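Local coordinates for protein rRNA N-glycosidase (Bougainvillea spectabilis, PDB 3CTK) that belongs to the plant ribosome-inactivating protein family, with a mixed six-strand beta sheet followed along the chain by a largely helical region, at residues T29-L34 with K207-C212; Q39-D44 with I64-V69; G80-V85 with P100-R105; V85-V90 with V106-D111; D127-V132 with S184-F189. All blocks are in the same frame, centred on the assembly; numbering follows the deposited sequence. Where two conformers were deposited one is given.

Contact 1: T29-L34 with K207-C212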
# COMPACT_ATOMS: atom_id res chain seq x y z
N THR A 29 8.94 16.14 8.19
CA THR A 29 9.58 16.31 9.49
C THR A 29 9.02 15.26 10.45
O THR A 29 7.80 15.15 10.61
CB THR A 29 9.30 17.70 10.08
OG1 THR A 29 9.82 18.70 9.19
CG2 THR A 29 9.96 17.85 11.44
N PRO A 30 9.89 14.47 11.10
CA PRO A 30 9.43 13.44 12.04
C PRO A 30 8.60 14.02 13.18
O PRO A 30 8.79 15.16 13.59
CB PRO A 30 10.74 12.84 12.55
CG PRO A 30 11.69 13.07 11.43
CD PRO A 30 11.36 14.47 10.99
N VAL A 31 7.66 13.22 13.68
CA VAL A 31 6.83 13.63 14.80
C VAL A 31 6.80 12.45 15.76
O VAL A 31 6.59 11.31 15.35
CB VAL A 31 5.39 14.01 14.35
CG1 VAL A 31 4.64 12.78 13.85
CG2 VAL A 31 4.64 14.65 15.50
N CYS A 32 7.02 12.73 17.04
CA CYS A 32 7.06 11.70 18.07
C CYS A 32 7.99 10.55 17.65
O CYS A 32 7.67 9.37 17.84
CB CYS A 32 5.65 11.18 18.38
SG CYS A 32 4.47 12.44 18.98
N GLN A 33 9.13 10.91 17.08
CA GLN A 33 10.14 9.95 16.64
C GLN A 33 9.67 8.97 15.56
O GLN A 33 10.19 7.85 15.47
CB GLN A 33 10.67 9.16 17.84
CG GLN A 33 11.39 10.02 18.86
CD GLN A 33 11.81 9.23 20.08
OE1 GLN A 33 10.98 8.78 20.87
NE2 GLN A 33 13.12 9.06 20.25
N LEU A 34 8.69 9.39 14.77
CA LEU A 34 8.15 8.56 13.69
C LEU A 34 8.25 9.30 12.36
O LEU A 34 8.15 10.53 12.31
CB LEU A 34 6.68 8.23 13.97
CG LEU A 34 6.37 7.32 15.16
CD1 LEU A 34 4.87 7.34 15.43
CD2 LEU A 34 6.84 5.90 14.86
N LYS A 207 -1.43 15.75 16.74
CA LYS A 207 -2.05 16.61 17.73
C LYS A 207 -1.42 16.44 19.12
O LYS A 207 -1.39 17.38 19.91
CB LYS A 207 -3.56 16.33 17.81
CG LYS A 207 -4.31 17.25 18.77
CD LYS A 207 -5.79 16.89 18.84
CE LYS A 207 -6.51 17.77 19.85
NZ LYS A 207 -7.93 17.37 20.03
N SER A 208 -0.90 15.25 19.39
CA SER A 208 -0.28 14.96 20.68
C SER A 208 1.12 15.56 20.81
O SER A 208 1.65 15.66 21.91
CB SER A 208 -0.19 13.45 20.92
OG SER A 208 0.90 12.88 20.19
N SER A 209 1.71 15.94 19.68
CA SER A 209 3.05 16.51 19.69
C SER A 209 2.99 17.93 20.26
O SER A 209 2.00 18.64 20.09
CB SER A 209 3.63 16.54 18.27
OG SER A 209 2.91 17.42 17.43
N PRO A 210 4.08 18.38 20.90
CA PRO A 210 5.35 17.69 21.14
C PRO A 210 5.52 16.83 22.40
O PRO A 210 6.49 16.07 22.50
CB PRO A 210 6.38 18.82 21.10
CG PRO A 210 5.55 20.13 21.15
CD PRO A 210 4.14 19.74 21.45
N GLN A 211 4.61 16.92 23.37
CA GLN A 211 4.78 16.10 24.56
C GLN A 211 4.71 14.61 24.22
O GLN A 211 5.29 13.77 24.91
CB GLN A 211 3.76 16.46 25.64
CG GLN A 211 4.09 17.77 26.35
CD GLN A 211 5.58 17.94 26.66
OE1 GLN A 211 6.21 17.09 27.29
NE2 GLN A 211 6.15 19.06 26.21
N CYS A 212 3.99 14.30 23.15
CA CYS A 212 3.86 12.93 22.67
C CYS A 212 3.49 11.88 23.70
O CYS A 212 4.12 10.83 23.78
CB CYS A 212 5.15 12.52 21.96
SG CYS A 212 5.47 13.46 20.43
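Both half-cystines place SG anti to the carbonyl carbon and beside the backbone N (chi1 -60° in Cys-32, -66° in Cys-212), and a torsion of -88° about the S-S bond closes a left-handed disulfide. Cys-32 SG and Cys-212 SG are 2.0 Å apart, and this covalent link is the heart of a small surface contact that has no hydrogen bond across it. Each cysteine sits at positive phi on a sharply bent piece of chain. Cys-32 is the second residue of a type I' turn, which is tied on both sides: Leu-34 N donates to Val-31 O at 2.9 Å and Val-31 N to Leu-34 O at 3.1 Å. On the other side, Cys-212 N donates to Ser-208 O at 3.0 Å, folding the chain back after the helix and enclosing the cis peptide bond before Pro-210. Beside the disulfide, Val-31 turns its CG2 branch, anti to the backbone N, onto Ser-209 CB at 3.5 Å. Ser-208 OG lies 3.8 Å from Cys-32 SG, but its hydrogen bond goes back to Ile-205 O, as that of Ser-209 OG goes to His-206 O. The bridge thus fastens the loop between helix 14-25 and strand 47-53 to the turn just after helix 198-208, with Val-31 resting on His-206 and Leu-244, and Cys-32 on Ile-205.

Contact 2: Q39-D44 with I64-V69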
# COMPACT_ATOMS: atom_id res chain seq x y z
N GLN A 39 2.93 16.46 2.28
CA GLN A 39 1.63 16.70 1.66
C GLN A 39 1.77 17.10 0.19
O GLN A 39 0.97 16.71 -0.64
CB GLN A 39 0.86 17.79 2.41
CG GLN A 39 -0.51 18.09 1.80
CD GLN A 39 -1.34 19.02 2.66
OE1 GLN A 39 -0.80 19.86 3.38
NE2 GLN A 39 -2.65 18.89 2.56
N THR A 40 2.79 17.90 -0.11
CA THR A 40 3.04 18.32 -1.49
C THR A 40 4.52 18.16 -1.79
O THR A 40 5.37 18.28 -0.91
CB THR A 40 2.63 19.79 -1.76
OG1 THR A 40 3.44 20.68 -0.98
CG2 THR A 40 1.17 20.01 -1.42
N ILE A 41 4.83 17.88 -3.05
CA ILE A 41 6.21 17.69 -3.45
C ILE A 41 6.30 17.93 -4.95
O ILE A 41 5.29 17.87 -5.65
CB ILE A 41 6.68 16.25 -3.09
CG1 ILE A 41 8.20 16.15 -3.18
CG2 ILE A 41 5.98 15.24 -4.00
CD1 ILE A 41 8.75 14.84 -2.66
N ALA A 42 7.50 18.22 -5.44
CA ALA A 42 7.70 18.47 -6.86
C ALA A 42 7.23 17.29 -7.70
O ALA A 42 7.39 16.14 -7.30
CB ALA A 42 9.17 18.74 -7.13
N ASP A 43 6.65 17.57 -8.86
CA ASP A 43 6.15 16.49 -9.71
C ASP A 43 7.23 15.45 -10.03
O ASP A 43 6.91 14.27 -10.20
CB ASP A 43 5.58 17.05 -11.02
CG ASP A 43 4.30 17.86 -10.80
OD1 ASP A 43 3.58 17.61 -9.82
OD2 ASP A 43 4.02 18.74 -11.64
N ASP A 44 8.49 15.87 -10.10
CA ASP A 44 9.59 14.96 -10.42
C ASP A 44 9.98 14.02 -9.28
O ASP A 44 10.82 13.14 -9.46
CB ASP A 44 10.82 15.76 -10.84
CG ASP A 44 11.39 16.58 -9.70
OD1 ASP A 44 10.62 16.96 -8.80
OD2 ASP A 44 12.61 16.86 -9.72
N ILE A 64 3.49 4.38 -6.77
CA ILE A 64 2.91 4.83 -5.50
C ILE A 64 3.15 6.33 -5.30
O ILE A 64 4.26 6.83 -5.47
CB ILE A 64 3.52 4.06 -4.31
CG1 ILE A 64 3.10 2.58 -4.39
CG2 ILE A 64 3.09 4.68 -2.98
CD1 ILE A 64 3.68 1.71 -3.29
N ASP A 65 2.08 7.04 -4.93
CA ASP A 65 2.11 8.48 -4.67
C ASP A 65 2.79 8.64 -3.31
O ASP A 65 2.27 8.17 -2.30
CB ASP A 65 0.67 9.00 -4.60
CG ASP A 65 0.59 10.52 -4.51
OD1 ASP A 65 1.48 11.13 -3.90
OD2 ASP A 65 -0.40 11.09 -5.03
N VAL A 66 3.95 9.31 -3.26
CA VAL A 66 4.66 9.44 -1.99
C VAL A 66 3.98 10.33 -0.96
O VAL A 66 4.31 10.26 0.23
CB VAL A 66 6.11 9.95 -2.18
CG1 VAL A 66 6.86 9.04 -3.15
CG2 VAL A 66 6.10 11.40 -2.66
N THR A 67 3.04 11.16 -1.38
CA THR A 67 2.38 12.05 -0.43
C THR A 67 1.38 11.31 0.46
O THR A 67 1.20 11.66 1.62
CB THR A 67 1.65 13.22 -1.14
OG1 THR A 67 0.55 12.71 -1.92
CG2 THR A 67 2.61 13.97 -2.06
N ASP A 68 0.76 10.26 -0.07
CA ASP A 68 -0.24 9.51 0.69
C ASP A 68 -0.12 7.98 0.61
O ASP A 68 -0.97 7.27 1.14
CB ASP A 68 -1.64 9.92 0.23
CG ASP A 68 -1.82 9.85 -1.28
OD1 ASP A 68 -1.06 9.10 -1.93
OD2 ASP A 68 -2.72 10.53 -1.81
N VAL A 69 0.94 7.50 -0.03
CA VAL A 69 1.20 6.07 -0.21
C VAL A 69 0.08 5.36 -0.99
O VAL A 69 -0.13 4.16 -0.83
CB VAL A 69 1.41 5.35 1.16
CG1 VAL A 69 2.24 4.07 0.95
CG2 VAL A 69 2.10 6.28 2.14
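An Asx turn at the end of strand 59-65 shapes one side of this contact; the other is the irregular loop that leads to strand 47-53. The hydrogen bonds belong to the turn itself, and none passes between 39-44 and 64-69. Asp-65 OD1 is gripped twice by Thr-67, from OG1 at 2.7 Å and from the backbone N at 3.0 Å, the latter with an N-H...O angle of 154°. Both donors lie above the carboxylate plane, OG1 more steeply than N. The same oxygen forms a salt bridge to Arg-46 NE, which would favour the charged form of the carboxylate and probably fixes its rotation. Apolar contacts join the two chains. Ile-41 points its CB at the turn, and its CG2 branch meets Val-66 CG2 at 4.1 Å, the two side chains crossing at about a right angle. Ile-41 CG2 also lies 4.1 Å from Thr-67 CG2, this time in an oblique crossing. The last kind of contact is between methyl and backbone. Thr-67 holds OG1 between its backbone N and carbonyl carbon (chi1 67°), which brings OG1 to Asp-65 OD1; CG2 is thereby anti to the carbonyl carbon and faces the loop. There the Thr-67 CG2 methyl rests against Gln-39 O at 3.5 Å.

Contact 3: G80-V85 with P100-R105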
# COMPACT_ATOMS: atom_id res chain seq x y z
N GLY A 80 4.20 -8.05 -26.16
CA GLY A 80 5.62 -7.75 -26.18
C GLY A 80 5.99 -6.31 -25.92
O GLY A 80 7.17 -5.95 -25.96
N LYS A 81 5.00 -5.47 -25.65
CA LYS A 81 5.26 -4.06 -25.38
C LYS A 81 4.70 -3.64 -24.03
O LYS A 81 3.82 -4.30 -23.47
CB LYS A 81 4.65 -3.20 -26.49
CG LYS A 81 5.26 -3.45 -27.86
CD LYS A 81 4.83 -2.39 -28.86
CE LYS A 81 5.05 -1.00 -28.30
NZ LYS A 81 6.43 -0.88 -27.73
N ASP A 82 5.21 -2.53 -23.50
CA ASP A 82 4.74 -2.05 -22.21
C ASP A 82 3.29 -1.59 -22.28
O ASP A 82 2.80 -1.19 -23.34
CB ASP A 82 5.60 -0.88 -21.71
CG ASP A 82 7.02 -1.29 -21.41
OD1 ASP A 82 7.24 -2.41 -20.91
OD2 ASP A 82 7.94 -0.47 -21.65
N ARG A 83 2.60 -1.67 -21.15
CA ARG A 83 1.22 -1.24 -21.06
C ARG A 83 1.04 -0.56 -19.71
O ARG A 83 1.41 -1.12 -18.68
CB ARG A 83 0.26 -2.43 -21.15
CG ARG A 83 -1.20 -2.05 -20.84
CD ARG A 83 -2.17 -3.18 -21.13
NE ARG A 83 -1.84 -4.40 -20.39
CZ ARG A 83 -2.47 -5.56 -20.54
NH1 ARG A 83 -3.47 -5.66 -21.41
NH2 ARG A 83 -2.10 -6.62 -19.82
N ALA A 84 0.49 0.65 -19.73
CA ALA A 84 0.25 1.40 -18.50
C ALA A 84 -1.21 1.25 -18.12
O ALA A 84 -2.10 1.47 -18.94
CB ALA A 84 0.58 2.88 -18.70
N VAL A 85 -1.46 0.88 -16.87
CA VAL A 85 -2.81 0.70 -16.39
C VAL A 85 -3.01 1.61 -15.19
O VAL A 85 -2.29 1.52 -14.20
CB VAL A 85 -3.05 -0.77 -15.97
CG1 VAL A 85 -4.48 -0.96 -15.48
CG2 VAL A 85 -2.76 -1.69 -17.15
N PRO A 100 6.49 7.31 -19.08
CA PRO A 100 6.61 8.15 -20.28
C PRO A 100 6.85 7.37 -21.57
O PRO A 100 7.64 6.42 -21.60
CB PRO A 100 7.76 9.08 -19.93
CG PRO A 100 8.63 8.23 -19.04
CD PRO A 100 7.60 7.57 -18.15
N GLY A 101 6.16 7.76 -22.63
CA GLY A 101 6.34 7.11 -23.91
C GLY A 101 5.50 5.87 -24.15
O GLY A 101 5.37 5.44 -25.29
N VAL A 102 4.94 5.29 -23.09
CA VAL A 102 4.11 4.09 -23.24
C VAL A 102 2.76 4.53 -23.80
O VAL A 102 2.02 5.27 -23.15
CB VAL A 102 3.92 3.39 -21.87
CG1 VAL A 102 3.03 2.15 -22.02
CG2 VAL A 102 5.29 2.99 -21.30
N THR A 103 2.43 4.08 -25.01
CA THR A 103 1.19 4.47 -25.67
C THR A 103 -0.05 3.65 -25.34
O THR A 103 -1.17 4.15 -25.48
CB THR A 103 1.36 4.52 -27.20
OG1 THR A 103 1.74 3.23 -27.68
CG2 THR A 103 2.44 5.53 -27.57
N ASN A 104 0.13 2.40 -24.93
CA ASN A 104 -1.00 1.56 -24.56
C ASN A 104 -1.29 1.96 -23.12
O ASN A 104 -0.70 1.40 -22.19
CB ASN A 104 -0.64 0.07 -24.62
CG ASN A 104 -1.83 -0.83 -24.32
OD1 ASN A 104 -2.86 -0.38 -23.83
ND2 ASN A 104 -1.68 -2.13 -24.60
N ARG A 105 -2.18 2.93 -22.93
CA ARG A 105 -2.53 3.41 -21.60
C ARG A 105 -4.00 3.14 -21.33
O ARG A 105 -4.88 3.56 -22.08
CB ARG A 105 -2.22 4.91 -21.50
CG ARG A 105 -0.80 5.27 -21.93
CD ARG A 105 -0.53 6.78 -21.91
NE ARG A 105 -0.27 7.31 -20.57
CZ ARG A 105 0.88 7.16 -19.90
NH1 ARG A 105 1.89 6.48 -20.44
NH2 ARG A 105 1.02 7.71 -18.70
O HOH W 1 2.67 0.66 -25.45
O HOH W 2 1.28 -2.96 -25.01
O HOH W 3 -4.20 -3.83 -23.71
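Close packing and a water-bridged margin divide this contact between strand 81-88 and the loop leading into strand 105-108. On the tight side, Ala-84 N donates to Asn-104 O at 2.8 Å, almost along the C=O axis and nearly straight (161°). Ala-84 and Arg-105 form a parallel bridge, with a CA-H...O contact of 3.3 Å from Arg-105 CA to Ala-84 O. Val-102 sets its CG1, anti to the backbone N (chi1 179°), against Asp-82 O at 3.6 Å and the backbone N of Ala-84, with Ala-84 CB a little farther. Arg-105 curls back so that NH1 donates to Val-102 O at 3.0 Å, on a carbonyl lone pair and in the guanidinium plane. One face of that guanidinium lies over Ala-84 CB, toward the rim of the group, while NH2 binds Thr-95 O and Leu-98 O. The loose side begins at Asn-104, whose amide runs alongside the aliphatic part of Arg-83 in the same direction, ND2 being 3.7 Å from Arg-83 CD. Here waters bridge the polar groups. Water 1 donates to Asp-82 O and accepts from Asn-104 N; water 2 joins Asp-82 O to Asn-104 ND2; and water 3 accepts both from Asn-104 ND2 and from Arg-83 NH1. The sheet pairing therefore starts only at Asn-104 O, and before it solvent takes the place of direct backbone bonds. Arg-105 ties the loop to itself and to the preceding helical region, whereas Arg-83 is held by Asp-76 and Lys-145 O and meets Asn-104 through water 3.

Contact 4: V85-V90 with V106-D111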
# COMPACT_ATOMS: atom_id res chain seq x y z
N VAL A 85 -1.46 0.88 -16.87
CA VAL A 85 -2.81 0.70 -16.39
C VAL A 85 -3.01 1.61 -15.19
O VAL A 85 -2.29 1.52 -14.20
CB VAL A 85 -3.05 -0.77 -15.97
CG1 VAL A 85 -4.48 -0.96 -15.48
CG2 VAL A 85 -2.76 -1.69 -17.15
N PHE A 86 -3.99 2.51 -15.29
CA PHE A 86 -4.26 3.45 -14.21
C PHE A 86 -5.64 3.29 -13.59
O PHE A 86 -6.61 2.97 -14.28
CB PHE A 86 -4.16 4.89 -14.71
CG PHE A 86 -2.78 5.29 -15.17
CD1 PHE A 86 -2.48 5.35 -16.53
CD2 PHE A 86 -1.80 5.64 -14.24
CE1 PHE A 86 -1.22 5.76 -16.96
CE2 PHE A 86 -0.53 6.05 -14.67
CZ PHE A 86 -0.25 6.11 -16.03
N LEU A 87 -5.72 3.53 -12.29
CA LEU A 87 -6.99 3.48 -11.59
C LEU A 87 -7.68 4.78 -11.98
O LEU A 87 -7.02 5.73 -12.41
CB LEU A 87 -6.76 3.44 -10.08
CG LEU A 87 -6.30 2.10 -9.51
CD1 LEU A 87 -5.64 2.30 -8.15
CD2 LEU A 87 -7.50 1.17 -9.42
N ASP A 88 -9.00 4.84 -11.85
CA ASP A 88 -9.72 6.06 -12.18
C ASP A 88 -9.54 7.06 -11.04
O ASP A 88 -9.22 6.68 -9.91
CB ASP A 88 -11.21 5.74 -12.39
CG ASP A 88 -12.01 6.93 -12.92
OD1 ASP A 88 -11.45 7.73 -13.70
OD2 ASP A 88 -13.20 7.04 -12.58
N LYS A 89 -9.70 8.34 -11.35
CA LYS A 89 -9.59 9.40 -10.35
C LYS A 89 -8.22 9.61 -9.71
O LYS A 89 -8.13 10.07 -8.57
CB LYS A 89 -10.62 9.17 -9.24
CG LYS A 89 -12.02 8.84 -9.74
CD LYS A 89 -12.58 9.94 -10.63
CE LYS A 89 -14.01 9.60 -11.06
NZ LYS A 89 -14.56 10.62 -11.99
N VAL A 90 -7.14 9.26 -10.41
CA VAL A 90 -5.81 9.48 -9.86
C VAL A 90 -5.36 10.89 -10.25
O VAL A 90 -5.94 11.51 -11.14
CB VAL A 90 -4.79 8.44 -10.39
CG1 VAL A 90 -5.17 7.05 -9.89
CG2 VAL A 90 -4.73 8.47 -11.91
N VAL A 106 -4.26 2.43 -20.24
CA VAL A 106 -5.61 2.06 -19.87
C VAL A 106 -6.10 2.79 -18.62
O VAL A 106 -5.41 2.83 -17.61
CB VAL A 106 -5.70 0.53 -19.61
CG1 VAL A 106 -7.09 0.15 -19.10
CG2 VAL A 106 -5.37 -0.23 -20.88
N THR A 107 -7.28 3.39 -18.72
CA THR A 107 -7.88 4.06 -17.58
C THR A 107 -9.02 3.15 -17.17
O THR A 107 -9.99 2.99 -17.91
CB THR A 107 -8.42 5.47 -17.93
OG1 THR A 107 -9.11 5.43 -19.19
CG2 THR A 107 -7.29 6.48 -17.99
N LEU A 108 -8.88 2.53 -16.00
CA LEU A 108 -9.89 1.62 -15.48
C LEU A 108 -11.17 2.38 -15.12
O LEU A 108 -11.14 3.60 -14.94
CB LEU A 108 -9.34 0.88 -14.25
CG LEU A 108 -8.10 0.02 -14.53
CD1 LEU A 108 -7.46 -0.44 -13.23
CD2 LEU A 108 -8.51 -1.18 -15.39
N THR A 109 -12.28 1.66 -15.02
CA THR A 109 -13.56 2.29 -14.70
C THR A 109 -13.78 2.49 -13.21
O THR A 109 -14.73 3.16 -12.81
CB THR A 109 -14.74 1.48 -15.28
OG1 THR A 109 -14.72 0.15 -14.74
CG2 THR A 109 -14.64 1.42 -16.80
N PHE A 110 -12.91 1.91 -12.39
CA PHE A 110 -13.01 2.04 -10.94
C PHE A 110 -11.80 2.74 -10.33
O PHE A 110 -10.70 2.71 -10.91
CB PHE A 110 -13.22 0.66 -10.29
CG PHE A 110 -12.19 -0.37 -10.67
CD1 PHE A 110 -10.96 -0.44 -10.02
CD2 PHE A 110 -12.46 -1.29 -11.68
CE1 PHE A 110 -10.01 -1.41 -10.37
CE2 PHE A 110 -11.52 -2.27 -12.03
CZ PHE A 110 -10.30 -2.33 -11.38
N ASP A 111 -11.99 3.39 -9.18
CA ASP A 111 -10.88 4.07 -8.52
C ASP A 111 -10.24 3.16 -7.48
O ASP A 111 -10.64 2.01 -7.32
CB ASP A 111 -11.36 5.39 -7.89
CG ASP A 111 -12.30 5.18 -6.71
OD1 ASP A 111 -13.09 6.11 -6.43
OD2 ASP A 111 -12.25 4.12 -6.06
O HOH W 4 -14.86 5.53 -11.31
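Strands 81-88 and 105-108, with helix 92-97 between them in the chain, form a beta-alpha-beta unit, and here the two strands run side by side. Val-85 pairs with Val-106 and Phe-86 with Thr-107, in parallel. Phe-86 uses both its backbone groups: N donates to Val-106 O at 2.7 Å, and Phe-86 O accepts from Leu-108 N at 2.9 Å, each bond nearly along its C=O axis. The strand axes approach to 4.7 Å and cross at -30°, the pair lying at the margin of the mixed sheet, where 105-108 is the outermost strand. Phe-86 leans toward helix 92-97, touching Thr-95. On the other face Val-85 CG1 meets Leu-108 CD1 at 3.8 Å in an oblique crossing, and Leu-108 packs onward against Ile-152 and Phe-156 of helix 149-168. At Thr-109 and Phe-110 the chain turns a corner. Asp-88 N still reaches Phe-110 O at 2.9 Å, but from above the carbonyl plane, 40° out of it. Phe-110 holds CG in the crowded position between its backbone N and carbonyl carbon (chi1 53°), which brings the ring back so that CE1 touches Leu-87 CD2 at 3.7 Å; the Phe-110 ring also touches Leu-117 and Ala-153. Asp-88 CG, anti to the backbone N, carries the carboxylate out to water 4, which donates to Asp-88 OD2 at 2.6 Å and also to Thr-109 O. Asp-111 directs its carboxylate elsewhere, OD2 hydrogen-bonded to Ser-113 OG.

Contact 5: D127-V132 with S184-F189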
# COMPACT_ATOMS: atom_id res chain seq x y z
N ASP A 127 -12.24 -11.72 3.04
CA ASP A 127 -12.28 -13.03 2.39
C ASP A 127 -11.20 -13.27 1.35
O ASP A 127 -11.11 -14.37 0.80
CB ASP A 127 -13.65 -13.25 1.73
CG ASP A 127 -14.80 -13.12 2.71
OD1 ASP A 127 -14.70 -13.71 3.80
OD2 ASP A 127 -15.79 -12.44 2.39
N LEU A 128 -10.38 -12.27 1.07
CA LEU A 128 -9.33 -12.41 0.07
C LEU A 128 -7.98 -12.75 0.70
O LEU A 128 -7.44 -11.97 1.49
CB LEU A 128 -9.21 -11.12 -0.75
CG LEU A 128 -8.24 -11.17 -1.94
CD1 LEU A 128 -8.71 -12.21 -2.94
CD2 LEU A 128 -8.17 -9.80 -2.60
N GLU A 129 -7.43 -13.90 0.34
CA GLU A 129 -6.16 -14.35 0.88
C GLU A 129 -4.98 -13.51 0.41
O GLU A 129 -4.88 -13.16 -0.77
CB GLU A 129 -5.91 -15.81 0.51
CG GLU A 129 -7.07 -16.72 0.84
CD GLU A 129 -6.80 -18.16 0.44
OE1 GLU A 129 -6.16 -18.89 1.23
OE2 GLU A 129 -7.20 -18.55 -0.68
N LEU A 130 -4.09 -13.19 1.34
CA LEU A 130 -2.90 -12.40 1.06
C LEU A 130 -1.69 -13.32 1.21
O LEU A 130 -1.77 -14.37 1.85
CB LEU A 130 -2.79 -11.24 2.04
CG LEU A 130 -3.99 -10.28 2.09
CD1 LEU A 130 -3.79 -9.26 3.21
CD2 LEU A 130 -4.14 -9.58 0.75
N GLY A 131 -0.56 -12.91 0.64
CA GLY A 131 0.64 -13.71 0.73
C GLY A 131 1.43 -13.64 -0.56
O GLY A 131 0.90 -13.26 -1.60
N VAL A 132 2.70 -14.01 -0.50
CA VAL A 132 3.56 -13.96 -1.68
C VAL A 132 3.06 -14.82 -2.84
O VAL A 132 3.10 -14.39 -3.99
CB VAL A 132 5.01 -14.36 -1.31
CG1 VAL A 132 5.83 -14.55 -2.57
CG2 VAL A 132 5.62 -13.27 -0.44
N SER A 184 -0.37 -18.43 3.37
CA SER A 184 -1.40 -17.49 2.95
C SER A 184 -2.30 -17.19 4.14
O SER A 184 -2.45 -18.02 5.03
CB SER A 184 -2.25 -18.10 1.82
OG SER A 184 -1.45 -18.45 0.71
N PHE A 185 -2.90 -16.00 4.15
CA PHE A 185 -3.78 -15.64 5.25
C PHE A 185 -4.77 -14.56 4.86
O PHE A 185 -4.57 -13.83 3.88
CB PHE A 185 -2.96 -15.15 6.45
CG PHE A 185 -2.37 -13.77 6.27
CD1 PHE A 185 -1.29 -13.56 5.42
CD2 PHE A 185 -2.91 -12.67 6.95
CE1 PHE A 185 -0.75 -12.28 5.25
CE2 PHE A 185 -2.38 -11.39 6.78
CZ PHE A 185 -1.30 -11.19 5.93
N LYS A 186 -5.86 -14.47 5.62
CA LYS A 186 -6.87 -13.45 5.40
C LYS A 186 -6.63 -12.45 6.53
O LYS A 186 -6.44 -12.84 7.68
CB LYS A 186 -8.27 -14.05 5.47
CG LYS A 186 -8.57 -14.96 4.29
CD LYS A 186 -9.82 -15.79 4.51
CE LYS A 186 -9.97 -16.83 3.41
NZ LYS A 186 -11.10 -17.77 3.68
N PRO A 187 -6.62 -11.15 6.20
CA PRO A 187 -6.40 -10.08 7.19
C PRO A 187 -7.39 -10.07 8.34
O PRO A 187 -8.61 -10.10 8.12
CB PRO A 187 -6.46 -8.82 6.34
CG PRO A 187 -7.44 -9.19 5.26
CD PRO A 187 -6.99 -10.59 4.89
N ASN A 188 -6.88 -10.03 9.57
CA ASN A 188 -7.74 -10.04 10.74
C ASN A 188 -8.40 -8.69 11.00
O ASN A 188 -8.15 -7.72 10.28
CB ASN A 188 -6.99 -10.53 12.00
CG ASN A 188 -5.86 -9.60 12.44
OD1 ASN A 188 -5.99 -8.38 12.40
ND2 ASN A 188 -4.76 -10.19 12.90
N PHE A 189 -9.24 -8.63 12.02
CA PHE A 189 -9.97 -7.41 12.36
C PHE A 189 -9.09 -6.19 12.59
O PHE A 189 -9.48 -5.08 12.23
CB PHE A 189 -10.84 -7.65 13.60
CG PHE A 189 -11.79 -8.80 13.46
CD1 PHE A 189 -11.51 -10.03 14.04
CD2 PHE A 189 -12.97 -8.65 12.73
CE1 PHE A 189 -12.39 -11.10 13.90
CE2 PHE A 189 -13.86 -9.72 12.59
CZ PHE A 189 -13.56 -10.95 13.17
O HOH W 5 -13.74 -16.21 4.27
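The two loops meet at a wide angle, the runs 127-130 and 184-187 lying 121° apart, and touch through a single antiparallel bridge. Leu-130 and Phe-185 are its hydrogen-bonded pair: Leu-130 N donates to Phe-185 O at 2.7 Å, almost straight (173°), and Phe-185 N to Leu-130 O at 3.0 Å, both in the carbonyl planes. Leu-130 O also takes a CA-H...O contact from Ser-184 CA at 3.3 Å, and Gly-131, at positive phi, follows as the N-cap of helix 132-142. Phe-185 holds CG in the crowded position between its backbone N and carbonyl carbon (chi1 74°), which folds the ring back so that Leu-130 CB lies over one face, 3.9 Å from CE1. Leu-130 CD1 meets Pro-187 CD at 3.9 Å, at about a right angle. The outer edge is polar: extended Lys-186 crosses Glu-129, CE to CG 3.9 Å, and water 5 links Lys-186 NZ to Asp-127 OD1, while Glu-129 OE2 pairs with Lys-134. On the inner side, Leu-130 and Pro-187 touch Gln-161 of helix 149-168, Phe-185 packs on helix 170-180, and Asn-188 caps helix 189-196 through OD1.

How the contacts relate
Contact 1 closes the longest loop, with 172 residues between its segments, and the segments of the other four fall there. Contact 2 comes first among these, then contacts 3 and 4, whose segments alternate along the chain, then contact 5. Contacts 3 and 4 share Val-85 and strand 81-88, their centres 14 Å apart, and continue into one another along strand 105-108. Contact 2 reaches the same mixed sheet at strand 59-65, its centre about 18 Å from that of contact 4. Contact 5 joins loops between helices, about 24 Å from contact 4 centre to centre. Contacts 1 and 3 are about 42 Å apart between centres, the disulfide and the sheet margin lying on opposite sides of the chain's centre.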